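PDB 5D5X: putative transcription factor from Chaetomium thermophilum, which is a transcription factor whose DNA-binding domain recognises specific DNA sequences, probably controlling genes in response to osmotic and oxidative stress. Local coordinates for residues 60-65 / 99-104; 65-70 / 82-87. One frame throughout, in Å; residues are numbered along the deposited sequence.

Interaction 1 of 2, residues 60-65 / 99-104. With nucleotides of chain B.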
# COMPACT_ATOMS: atom_id res chain seq x y z
N ASN C 60 -9.78 9.21 1.65
CA ASN C 60 -10.38 9.48 2.99
C ASN C 60 -10.50 10.95 3.29
O ASN C 60 -11.48 11.38 3.88
CB ASN C 60 -9.60 8.81 4.13
CG ASN C 60 -9.78 7.31 4.17
OD1 ASN C 60 -8.86 6.59 4.57
ND2 ASN C 60 -10.96 6.83 3.78
N LYS C 61 -9.55 11.76 2.86
CA LYS C 61 -9.68 13.21 3.04
C LYS C 61 -10.95 13.73 2.37
O LYS C 61 -11.51 14.72 2.82
CB LYS C 61 -8.45 13.97 2.54
CG LYS C 61 -7.30 13.92 3.54
CD LYS C 61 -6.19 14.91 3.23
CE LYS C 61 -5.11 14.87 4.32
NZ LYS C 61 -4.13 15.99 4.22
N TYR C 62 -11.39 13.08 1.31
CA TYR C 62 -12.59 13.52 0.59
C TYR C 62 -13.85 12.77 1.03
O TYR C 62 -14.92 12.95 0.47
CB TYR C 62 -12.34 13.41 -0.91
CG TYR C 62 -11.59 14.61 -1.45
CD1 TYR C 62 -10.20 14.72 -1.32
CD2 TYR C 62 -12.27 15.64 -2.09
CE1 TYR C 62 -9.53 15.82 -1.83
CE2 TYR C 62 -11.60 16.74 -2.60
CZ TYR C 62 -10.24 16.83 -2.46
OH TYR C 62 -9.61 17.94 -2.98
N ASP C 63 -13.70 11.94 2.06
CA ASP C 63 -14.81 11.22 2.69
C ASP C 63 -15.25 10.01 1.87
O ASP C 63 -16.37 9.55 2.01
CB ASP C 63 -16.00 12.15 2.98
CG ASP C 63 -16.79 11.75 4.23
OD1 ASP C 63 -16.51 10.68 4.86
OD2 ASP C 63 -17.69 12.53 4.59
N PHE C 64 -14.37 9.49 1.03
CA PHE C 64 -14.58 8.16 0.47
C PHE C 64 -14.31 7.15 1.57
O PHE C 64 -13.64 7.46 2.56
CB PHE C 64 -13.63 7.89 -0.69
CG PHE C 64 -14.05 8.52 -1.99
CD1 PHE C 64 -13.89 9.86 -2.20
CD2 PHE C 64 -14.58 7.73 -3.01
CE1 PHE C 64 -14.26 10.43 -3.41
CE2 PHE C 64 -14.97 8.30 -4.20
CZ PHE C 64 -14.80 9.65 -4.41
N HIS C 65 -14.84 5.95 1.42
CA HIS C 65 -14.66 4.93 2.43
C HIS C 65 -14.37 3.61 1.73
O HIS C 65 -14.94 3.32 0.67
CB HIS C 65 -15.90 4.84 3.33
CG HIS C 65 -16.06 6.01 4.24
ND1 HIS C 65 -15.17 6.29 5.26
CD2 HIS C 65 -17.01 6.97 4.30
CE1 HIS C 65 -15.56 7.39 5.89
NE2 HIS C 65 -16.67 7.82 5.33
N ASP C 99 -18.95 18.62 -7.49
CA ASP C 99 -18.65 19.77 -6.64
C ASP C 99 -19.08 19.54 -5.20
O ASP C 99 -18.50 20.11 -4.28
CB ASP C 99 -19.36 21.02 -7.17
CG ASP C 99 -18.99 21.33 -8.60
OD1 ASP C 99 -17.83 21.07 -8.99
OD2 ASP C 99 -19.88 21.81 -9.34
N ASN C 100 -20.08 18.68 -5.01
CA ASN C 100 -20.60 18.37 -3.68
C ASN C 100 -19.79 17.28 -2.96
O ASN C 100 -20.23 16.72 -1.95
CB ASN C 100 -22.08 17.96 -3.78
CG ASN C 100 -22.90 18.49 -2.62
OD1 ASN C 100 -22.64 18.15 -1.47
ND2 ASN C 100 -23.88 19.34 -2.92
N ILE C 101 -18.60 16.98 -3.50
CA ILE C 101 -17.66 16.05 -2.89
C ILE C 101 -16.48 16.88 -2.41
O ILE C 101 -15.61 17.26 -3.20
CB ILE C 101 -17.20 14.97 -3.88
CG1 ILE C 101 -18.42 14.21 -4.40
CG2 ILE C 101 -16.24 14.00 -3.22
CD1 ILE C 101 -18.16 13.37 -5.63
N ARG C 102 -16.47 17.16 -1.11
CA ARG C 102 -15.56 18.14 -0.53
C ARG C 102 -14.60 17.51 0.45
O ARG C 102 -14.94 16.55 1.13
CB ARG C 102 -16.37 19.20 0.22
CG ARG C 102 -17.44 19.88 -0.62
CD ARG C 102 -18.58 20.41 0.23
NE ARG C 102 -19.66 20.91 -0.62
CZ ARG C 102 -20.80 21.43 -0.18
NH1 ARG C 102 -21.71 21.86 -1.06
NH2 ARG C 102 -21.04 21.54 1.12
N ARG C 103 -13.40 18.08 0.53
CA ARG C 103 -12.47 17.78 1.63
C ARG C 103 -13.24 17.91 2.94
O ARG C 103 -13.64 19.01 3.31
CB ARG C 103 -11.30 18.77 1.63
CG ARG C 103 -10.36 18.66 0.44
CD ARG C 103 -9.13 19.53 0.62
NE ARG C 103 -8.23 19.48 -0.54
CZ ARG C 103 -7.02 20.03 -0.59
NH1 ARG C 103 -6.52 20.70 0.45
NH2 ARG C 103 -6.28 19.91 -1.69
N LYS C 104 -13.48 16.79 3.62
CA LYS C 104 -14.19 16.81 4.90
C LYS C 104 -13.43 17.62 5.95
O LYS C 104 -13.96 17.88 7.03
CB LYS C 104 -14.45 15.38 5.41
CG LYS C 104 -13.21 14.54 5.67
CD LYS C 104 -13.44 13.50 6.76
CE LYS C 104 -14.60 12.58 6.41
NZ LYS C 104 -14.99 11.63 7.50
OXT LYS C 104 -12.28 18.04 5.74
P DT B 8 -12.49 3.86 5.87
OP1 DT B 8 -13.97 4.04 5.83
OP2 DT B 8 -11.70 3.85 4.61
O5' DT B 8 -11.90 5.03 6.77
C5' DT B 8 -12.34 5.25 8.12
C4' DT B 8 -11.38 6.18 8.83
O4' DT B 8 -10.08 5.57 8.92
C3' DT B 8 -11.15 7.52 8.14
O3' DT B 8 -11.78 8.55 8.90
C2' DT B 8 -9.63 7.70 8.13
C1' DT B 8 -9.14 6.61 9.05
N1 DT B 8 -7.81 6.06 8.72
C2 DT B 8 -6.77 6.27 9.59
O2 DT B 8 -6.89 6.91 10.62
N3 DT B 8 -5.58 5.71 9.21
C4 DT B 8 -5.33 4.97 8.08
O4 DT B 8 -4.20 4.52 7.88
C5 DT B 8 -6.47 4.78 7.20
C7 DT B 8 -6.31 3.98 5.95
C6 DT B 8 -7.64 5.32 7.56
P DG B 9 -11.66 10.08 8.46
OP1 DG B 9 -12.95 10.74 8.78
OP2 DG B 9 -11.14 10.13 7.06
O5' DG B 9 -10.49 10.61 9.41
C5' DG B 9 -10.49 10.32 10.82
C4' DG B 9 -9.29 10.94 11.49
O4' DG B 9 -8.11 10.18 11.13
C3' DG B 9 -8.98 12.38 11.08
O3' DG B 9 -8.47 13.07 12.23
C2' DG B 9 -7.91 12.22 10.02
C1' DG B 9 -7.14 11.05 10.57
N9 DG B 9 -6.37 10.28 9.59
C8 DG B 9 -6.84 9.73 8.42
N7 DG B 9 -5.91 9.08 7.76
C5 DG B 9 -4.78 9.19 8.56
C6 DG B 9 -3.46 8.70 8.37
O6 DG B 9 -3.02 8.02 7.43
N1 DG B 9 -2.62 9.06 9.41
C2 DG B 9 -3.00 9.79 10.51
N2 DG B 9 -2.04 10.04 11.42
N3 DG B 9 -4.22 10.27 10.70
C4 DG B 9 -5.05 9.93 9.69
P DG B 11 -3.07 17.94 14.81
OP1 DG B 11 -2.68 18.10 16.24
OP2 DG B 11 -4.18 18.75 14.23
O5' DG B 11 -1.79 18.21 13.91
C5' DG B 11 -0.60 17.44 14.11
C4' DG B 11 0.28 17.52 12.88
O4' DG B 11 -0.30 16.78 11.77
C3' DG B 11 0.52 18.93 12.36
O3' DG B 11 1.92 19.05 12.05
C2' DG B 11 -0.26 18.97 11.06
C1' DG B 11 -0.04 17.54 10.61
N9 DG B 11 -0.88 17.04 9.52
C8 DG B 11 -2.20 17.33 9.26
N7 DG B 11 -2.65 16.73 8.20
C5 DG B 11 -1.57 16.01 7.72
C6 DG B 11 -1.45 15.17 6.58
O6 DG B 11 -2.31 14.89 5.74
N1 DG B 11 -0.16 14.64 6.47
C2 DG B 11 0.87 14.89 7.34
N2 DG B 11 2.04 14.29 7.06
N3 DG B 11 0.77 15.67 8.40
C4 DG B 11 -0.46 16.20 8.53
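Tyr62 lays one face of its ring under the aliphatic part of Arg103, whose CG sits 3.8 Å from the ring centroid in a CH-pi contact. In this HSF-type DNA-binding domain, a winged helix-turn-helix fold, the contact joins the C-terminal end of helix 52-61 to the tail of the chain. Arg103 slants from above CZ of Tyr62 past the ring, which brings its NE-H, in the guanidinium plane, to Tyr62 OH at 3.2 Å in a nearly straight hydrogen bond (170°); ring and guanidinium stand 82° apart. At the edge of the same ring lies Ile101 O, while Ile101 CG2 packs against Phe64 CE1 and helix 4-11 backs both apolar side chains. A Schellman motif ends the helix, with Asp63 at positive phi as its C-prime residue. Lys61 O, in the last helical turn, accepts a hydrogen bond from Lys104 N at 3.0 Å. Lys61 makes a base contact in the major groove: its extended chain lets NZ donate to O6 of DG11 of chain B at 2.6 Å. Asn60 spans protein and DNA, ND2 donating both to Phe64 O and to OP2 of DT8 of chain B. A kink about the Lys104 CG-CD bond (58°) turns the chain across Asp63, and its NZ lies 3.2 Å from Asp63 OD1 in a salt bridge and 2.6 Å from OP1 of DG9 of chain B.

Interaction 2 of 2, residues 65-70 / 82-87. With nucleotides of chain B.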
# COMPACT_ATOMS: atom_id res chain seq x y z
N HIS C 65 -14.84 5.95 1.42
CA HIS C 65 -14.66 4.93 2.43
C HIS C 65 -14.37 3.61 1.73
O HIS C 65 -14.94 3.32 0.67
CB HIS C 65 -15.90 4.84 3.33
CG HIS C 65 -16.06 6.01 4.24
ND1 HIS C 65 -15.17 6.29 5.26
CD2 HIS C 65 -17.01 6.97 4.30
CE1 HIS C 65 -15.56 7.39 5.89
NE2 HIS C 65 -16.67 7.82 5.33
N LYS C 66 -13.45 2.84 2.29
CA LYS C 66 -13.16 1.55 1.73
C LYS C 66 -14.35 0.68 2.04
O LYS C 66 -14.85 0.69 3.16
CB LYS C 66 -11.91 0.95 2.34
CG LYS C 66 -11.54 -0.36 1.69
CD LYS C 66 -10.14 -0.79 2.08
CE LYS C 66 -9.83 -2.13 1.43
NZ LYS C 66 -8.82 -2.87 2.24
N VAL C 67 -14.80 -0.07 1.05
CA VAL C 67 -15.96 -0.91 1.21
C VAL C 67 -15.47 -2.32 1.54
O VAL C 67 -15.07 -3.06 0.64
CB VAL C 67 -16.85 -0.90 -0.04
CG1 VAL C 67 -18.00 -1.88 0.11
CG2 VAL C 67 -17.37 0.50 -0.28
N ARG C 68 -15.51 -2.65 2.83
CA ARG C 68 -15.18 -3.99 3.31
C ARG C 68 -16.10 -5.05 2.72
O ARG C 68 -17.31 -5.05 2.98
CB ARG C 68 -15.27 -4.02 4.84
N HIS C 69 -15.54 -5.95 1.91
CA HIS C 69 -16.30 -7.07 1.38
C HIS C 69 -16.37 -8.15 2.46
O HIS C 69 -15.44 -8.28 3.26
CB HIS C 69 -15.66 -7.64 0.10
CG HIS C 69 -15.09 -9.02 0.26
ND1 HIS C 69 -13.74 -9.28 0.32
CD2 HIS C 69 -15.71 -10.23 0.38
CE1 HIS C 69 -13.54 -10.58 0.47
NE2 HIS C 69 -14.72 -11.17 0.52
N ASN C 70 -17.47 -8.90 2.47
CA ASN C 70 -17.58 -10.12 3.29
C ASN C 70 -18.02 -11.30 2.41
O ASN C 70 -18.80 -11.11 1.47
CB ASN C 70 -18.55 -9.91 4.45
CG ASN C 70 -20.00 -10.01 4.02
OD1 ASN C 70 -20.52 -9.16 3.30
ND2 ASN C 70 -20.67 -11.07 4.46
N ALA C 82 -8.75 -6.85 -4.25
CA ALA C 82 -9.46 -5.69 -4.79
C ALA C 82 -9.70 -4.68 -3.67
O ALA C 82 -9.86 -5.06 -2.50
CB ALA C 82 -10.77 -6.11 -5.43
N TRP C 83 -9.69 -3.40 -4.02
CA TRP C 83 -9.98 -2.31 -3.09
C TRP C 83 -11.13 -1.54 -3.69
O TRP C 83 -10.95 -0.90 -4.72
CB TRP C 83 -8.80 -1.35 -2.95
CG TRP C 83 -7.61 -1.87 -2.22
CD1 TRP C 83 -6.81 -2.92 -2.57
CD2 TRP C 83 -7.07 -1.34 -1.00
NE1 TRP C 83 -5.81 -3.09 -1.64
CE2 TRP C 83 -5.94 -2.13 -0.67
CE3 TRP C 83 -7.43 -0.28 -0.15
CZ2 TRP C 83 -5.16 -1.89 0.48
CZ3 TRP C 83 -6.65 -0.03 0.99
CH2 TRP C 83 -5.54 -0.84 1.30
N GLU C 84 -12.28 -1.59 -3.04
CA GLU C 84 -13.45 -0.85 -3.49
C GLU C 84 -13.66 0.37 -2.61
O GLU C 84 -13.66 0.28 -1.39
CB GLU C 84 -14.70 -1.72 -3.44
CG GLU C 84 -15.95 -1.02 -3.94
CD GLU C 84 -17.20 -1.89 -3.90
OE1 GLU C 84 -17.10 -3.10 -3.58
OE2 GLU C 84 -18.29 -1.35 -4.17
N PHE C 85 -13.85 1.52 -3.25
CA PHE C 85 -14.02 2.77 -2.55
C PHE C 85 -15.35 3.38 -2.95
O PHE C 85 -15.82 3.14 -4.06
CB PHE C 85 -12.86 3.71 -2.87
CG PHE C 85 -11.57 3.34 -2.17
CD1 PHE C 85 -11.31 3.80 -0.89
CD2 PHE C 85 -10.62 2.56 -2.80
CE1 PHE C 85 -10.13 3.46 -0.23
CE2 PHE C 85 -9.44 2.23 -2.16
CZ PHE C 85 -9.19 2.68 -0.87
N LYS C 86 -15.96 4.14 -2.05
CA LYS C 86 -17.35 4.58 -2.21
C LYS C 86 -17.63 5.91 -1.52
O LYS C 86 -17.32 6.08 -0.35
CB LYS C 86 -18.28 3.51 -1.64
CG LYS C 86 -19.77 3.86 -1.68
CD LYS C 86 -20.63 2.61 -1.51
CE LYS C 86 -22.06 2.84 -1.93
NZ LYS C 86 -22.79 1.55 -2.10
N HIS C 87 -18.24 6.83 -2.27
CA HIS C 87 -18.76 8.09 -1.73
C HIS C 87 -20.21 8.24 -2.22
O HIS C 87 -20.47 8.11 -3.42
CB HIS C 87 -17.93 9.27 -2.25
CG HIS C 87 -18.20 10.56 -1.54
ND1 HIS C 87 -19.40 11.23 -1.66
CD2 HIS C 87 -17.43 11.30 -0.71
CE1 HIS C 87 -19.36 12.33 -0.93
NE2 HIS C 87 -18.17 12.40 -0.34
P DT B 8 -12.49 3.86 5.87
OP1 DT B 8 -13.97 4.04 5.83
OP2 DT B 8 -11.70 3.85 4.61
O5' DT B 8 -11.90 5.03 6.77
C5' DT B 8 -12.34 5.25 8.12
C4' DT B 8 -11.38 6.18 8.83
O4' DT B 8 -10.08 5.57 8.92
C3' DT B 8 -11.15 7.52 8.14
O3' DT B 8 -11.78 8.55 8.90
C2' DT B 8 -9.63 7.70 8.13
C1' DT B 8 -9.14 6.61 9.05
N1 DT B 8 -7.81 6.06 8.72
C2 DT B 8 -6.77 6.27 9.59
O2 DT B 8 -6.89 6.91 10.62
N3 DT B 8 -5.58 5.71 9.21
C4 DT B 8 -5.33 4.97 8.08
O4 DT B 8 -4.20 4.52 7.88
C5 DT B 8 -6.47 4.78 7.20
C7 DT B 8 -6.31 3.98 5.95
C6 DT B 8 -7.64 5.32 7.56
P DC B 7 -8.52 -1.94 5.46
OP1 DC B 7 -9.25 -3.03 4.78
OP2 DC B 7 -7.23 -1.47 4.91
O5' DC B 7 -9.50 -0.68 5.64
C5' DC B 7 -10.74 -0.82 6.36
C4' DC B 7 -11.07 0.43 7.15
O4' DC B 7 -10.12 0.61 8.23
C3' DC B 7 -11.04 1.73 6.34
O3' DC B 7 -12.17 2.54 6.68
C2' DC B 7 -9.75 2.39 6.77
C1' DC B 7 -9.61 1.93 8.21
N1 DC B 7 -8.22 1.89 8.70
C2 DC B 7 -7.88 2.67 9.82
O2 DC B 7 -8.76 3.34 10.37
N3 DC B 7 -6.61 2.66 10.27
C4 DC B 7 -5.68 1.93 9.64
N4 DC B 7 -4.44 1.95 10.12
C5 DC B 7 -6.00 1.13 8.50
C6 DC B 7 -7.27 1.15 8.06
O HOH W 1 -12.40 -2.60 -0.64
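His65 forms a hydrogen-bonded antiparallel pair with Lys86, joining edge strand 65-66 to strand 83-86 in the sheet of the winged helix-turn-helix domain. Its N donates to Lys86 O at 3.0 Å, while the return bond from Lys86 N is weak. The imidazole turns its edge to the DNA, and ND1 donates to OP1 of DT8 of chain B. Next comes Lys66, in a non-hydrogen-bonded pair with Phe85; its backbone N donates instead to OP2 of DT8 of chain B at 3.1 Å, almost straight (173°). Lys66 swings its CG away from its own N (chi1 -175°) and stays extended, reaching across Trp83: CE lies over the indole face, and NZ makes a cation-pi contact 3.7 Å from the centroid of the Trp83 six-membered ring and donates to OP1 of DC7 of chain B at 2.6 Å. Val67 N donates a straight hydrogen bond to Glu84 O at 2.7 Å, Val67 CG2 packs on Lys86 CB, and a water links Val67 O to Glu84 N. Glu84 OE2 is hydrogen-bonded to Ser29 OG. One ammonium thus serves an aromatic face and a phosphate, which would favour its charged form, and bonds to two successive phosphates suggest gripping the backbone more than reading bases.

Interactions 1 and 2, their centres about 15 Å apart, meet at His65, where the turn after helix 52-61 passes into the edge strand. Interaction 2 is nested inside the chain loop closed by interaction 1, and His87 joins them: its CB lies 3.7 Å from Phe64 CE2, its NE2 3.8 Å from Ile101 CG2. Together they follow one DNA strand, with 65-70 / 82-87 at the phosphates of DC7 and DT8 of chain B and 60-65 / 99-104 at those of DT8 and DG9 and the base of DG11. The DT8 phosphate of chain B is common to both, reached from the helix end and from the edge strand, consistent with both elements docking on one phosphate.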